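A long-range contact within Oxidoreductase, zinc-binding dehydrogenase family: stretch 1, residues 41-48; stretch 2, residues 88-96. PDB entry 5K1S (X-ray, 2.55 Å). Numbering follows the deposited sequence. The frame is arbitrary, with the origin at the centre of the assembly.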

# COMPACT_ATOMS: atom_id res chain seq x y z
N ARG A 41 -13.93 37.45 -12.34
CA ARG A 41 -13.54 37.65 -13.73
C ARG A 41 -12.53 36.59 -14.14
O ARG A 41 -11.51 36.42 -13.47
N PRO A 42 -12.77 35.85 -15.23
CA PRO A 42 -11.80 34.84 -15.66
C PRO A 42 -10.60 35.47 -16.34
O PRO A 42 -10.73 36.36 -17.19
N GLY A 43 -9.42 35.00 -15.97
CA GLY A 43 -8.18 35.43 -16.57
C GLY A 43 -7.62 34.40 -17.53
O GLY A 43 -8.32 33.49 -17.99
N ARG A 44 -6.34 34.55 -17.85
CA ARG A 44 -5.69 33.64 -18.78
C ARG A 44 -5.77 32.21 -18.25
O ARG A 44 -5.48 31.95 -17.08
N GLY A 45 -6.15 31.29 -19.13
CA GLY A 45 -6.28 29.89 -18.76
C GLY A 45 -7.44 29.57 -17.85
O GLY A 45 -7.56 28.43 -17.39
N GLU A 46 -8.31 30.54 -17.57
CA GLU A 46 -9.44 30.35 -16.67
C GLU A 46 -10.75 30.43 -17.43
O GLU A 46 -10.81 30.82 -18.60
N VAL A 47 -11.83 30.07 -16.73
CA VAL A 47 -13.16 29.97 -17.31
C VAL A 47 -14.16 30.45 -16.27
O VAL A 47 -14.03 30.15 -15.08
N LEU A 48 -15.17 31.20 -16.72
CA LEU A 48 -16.25 31.65 -15.85
C LEU A 48 -17.42 30.69 -16.00
O LEU A 48 -17.93 30.48 -17.11
N VAL A 88 -14.91 32.72 -21.42
CA VAL A 88 -13.58 32.12 -21.40
C VAL A 88 -12.55 33.23 -21.48
O VAL A 88 -12.76 34.24 -22.16
N GLY A 89 -11.43 33.05 -20.78
CA GLY A 89 -10.30 33.92 -20.93
C GLY A 89 -9.40 33.41 -22.04
O GLY A 89 -9.64 32.34 -22.61
N PRO A 90 -8.35 34.16 -22.37
CA PRO A 90 -7.40 33.67 -23.37
C PRO A 90 -6.74 32.38 -22.91
O PRO A 90 -6.70 32.06 -21.72
N ASP A 91 -6.22 31.63 -23.88
CA ASP A 91 -5.59 30.34 -23.62
C ASP A 91 -6.58 29.35 -23.00
O ASP A 91 -6.34 28.77 -21.94
N THR A 92 -7.70 29.17 -23.68
CA THR A 92 -8.71 28.17 -23.32
C THR A 92 -9.12 27.41 -24.57
O THR A 92 -10.29 27.36 -24.94
N PRO A 93 -8.15 26.80 -25.26
CA PRO A 93 -8.45 26.23 -26.59
C PRO A 93 -9.53 25.17 -26.57
O PRO A 93 -10.35 25.10 -27.49
N GLY A 94 -9.56 24.33 -25.54
CA GLY A 94 -10.54 23.26 -25.46
C GLY A 94 -11.87 23.65 -24.87
O GLY A 94 -12.77 22.80 -24.78
N TRP A 95 -12.05 24.91 -24.48
CA TRP A 95 -13.26 25.35 -23.78
C TRP A 95 -13.84 26.57 -24.47
O TRP A 95 -13.12 27.54 -24.73
N LYS A 96 -15.13 26.50 -24.77
CA LYS A 96 -15.87 27.61 -25.37
C LYS A 96 -17.14 27.84 -24.57
O LYS A 96 -17.58 26.97 -23.80

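Where two stretches far apart in one chain's sequence meet, backbone pairing often sets the register and side chains fill what space is left. The contact between residues 41-48 and 88-96 illustrates this well, burying 434 Å² in total.

The framework is polar and made by the main chain. G45 N donates to P90 O at 2.8 Å in an almost perfectly straight hydrogen bond, and G89 N donates to E46 O at 3.2 Å. The chains also come close enough for CA-H...O contacts: G89 CA lies 3.6 Å from G43 O, and G45 CA lies 3.4 Å from D91 O. At G89 this proximity leaves no room for a side chain: a CB would point toward the other stretch and fall about 2.1 Å from G43 O, a plain clash. At G45 the case for glycine is the positive phi, within the type II turn from G43 to E46.

Apolar packing centres on V47, which forms an antiparallel, non-hydrogen-bonded bridge with V88, so that their side chains share one face of the sheet. V47 takes the t rotamer and V88 the m rotamer, bringing V47 CG2 to 4.1 Å from V88 CG1. The same methyl also meets W95, whose CA-to-CB bond points toward stretch 1 with chi1 in m; V47 CG2 is 4.1 Å from W95 CB. T92, in the p rotamer and likewise directed toward the first stretch, places its CG2 4.2 Å from V47 CG2 and 3.3 Å from E46 O. Its hydroxyl serves its own stretch instead: T92 OG1 donates to G89 O at 2.7 Å. P42 points toward the second stretch but touches it lightly, with P42 CB 4.4 Å from G89 N.

Charge is confined to a more exposed part of the contact. The CA-to-CB bond of R44 runs sideways, yet its chain, t at chi1 and chi2 and m at chi3, carries the guanidinium nearer to stretch 2. D91, pointing toward stretch 1 with chi1 in m, answers with a salt bridge in which R44 NE and D91 OD2 are 2.9 Å apart. The oxygen lies over one face of the guanidinium, well out of its plane, so the attraction is one of charge without a directed N-H. At the edge of that group, R44 NH2 approaches P90 CB to 3.8 Å. E46, by contrast, points away; its m rotamer lets E46 OE1 accept a hydrogen bond from G43 N at 2.9 Å, bracing the turn from within its own stretch.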

# COMPACT_ATOMS: atom_id res chain seq x y z
CB ARG A 41 -12.92 39.04 -13.91
CG ARG A 41 -13.89 40.19 -13.63
CD ARG A 41 -15.11 40.12 -14.53
NE ARG A 41 -14.73 39.99 -15.94
CZ ARG A 41 -15.55 39.59 -16.90
NH1 ARG A 41 -16.81 39.27 -16.62
NH2 ARG A 41 -15.11 39.49 -18.15
CB PRO A 42 -12.61 33.98 -16.64
CG PRO A 42 -13.59 34.93 -17.23
CD PRO A 42 -13.94 35.90 -16.13
CB ARG A 44 -4.24 34.06 -19.00
CG ARG A 44 -3.41 33.02 -19.73
CD ARG A 44 -2.28 33.65 -20.53
NE ARG A 44 -2.80 34.44 -21.66
CZ ARG A 44 -2.06 34.85 -22.68
NH1 ARG A 44 -0.77 34.55 -22.74
NH2 ARG A 44 -2.62 35.56 -23.65
CB GLU A 46 -9.41 31.39 -15.55
CG GLU A 46 -8.19 31.29 -14.65
CD GLU A 46 -8.21 32.30 -13.52
OE1 GLU A 46 -8.87 33.35 -13.67
OE2 GLU A 46 -7.57 32.05 -12.47
CB VAL A 47 -13.46 28.52 -17.75
CG1 VAL A 47 -14.96 28.24 -17.75
CG2 VAL A 47 -12.88 28.26 -19.13
CB LEU A 48 -16.68 33.08 -16.20
CG LEU A 48 -17.85 33.64 -15.38
CD1 LEU A 48 -17.51 33.69 -13.89
CD2 LEU A 48 -18.23 35.03 -15.87
CB VAL A 88 -13.39 31.11 -22.55
CG1 VAL A 88 -14.46 30.03 -22.50
CG2 VAL A 88 -13.40 31.82 -23.90
CB PRO A 90 -6.38 34.82 -23.49
CG PRO A 90 -6.55 35.62 -22.24
CD PRO A 90 -7.99 35.48 -21.85
CB ASP A 91 -4.35 30.51 -22.73
CG ASP A 91 -3.13 30.96 -23.51
OD1 ASP A 91 -2.84 30.35 -24.56
OD2 ASP A 91 -2.47 31.93 -23.08
CB THR A 92 -9.91 28.82 -22.64
OG1 THR A 92 -10.43 29.86 -23.49
CG2 THR A 92 -9.52 29.40 -21.30
CB PRO A 93 -7.10 25.67 -27.04
CG PRO A 93 -6.33 25.46 -25.78
CD PRO A 93 -6.76 26.55 -24.86
CB TRP A 95 -12.96 25.66 -22.31
CG TRP A 95 -12.58 24.44 -21.54
CD1 TRP A 95 -11.32 23.99 -21.26
CD2 TRP A 95 -13.48 23.49 -20.95
NE1 TRP A 95 -11.38 22.83 -20.53
CE2 TRP A 95 -12.69 22.50 -20.33
CE3 TRP A 95 -14.87 23.38 -20.88
CZ2 TRP A 95 -13.25 21.42 -19.65
CZ3 TRP A 95 -15.42 22.31 -20.21
CH2 TRP A 95 -14.61 21.35 -19.60
CB LYS A 96 -16.21 27.33 -26.84
CG LYS A 96 -17.06 26.09 -27.05
CD LYS A 96 -17.40 25.90 -28.53
CE LYS A 96 -18.32 24.71 -28.74
NZ LYS A 96 -17.70 23.43 -28.29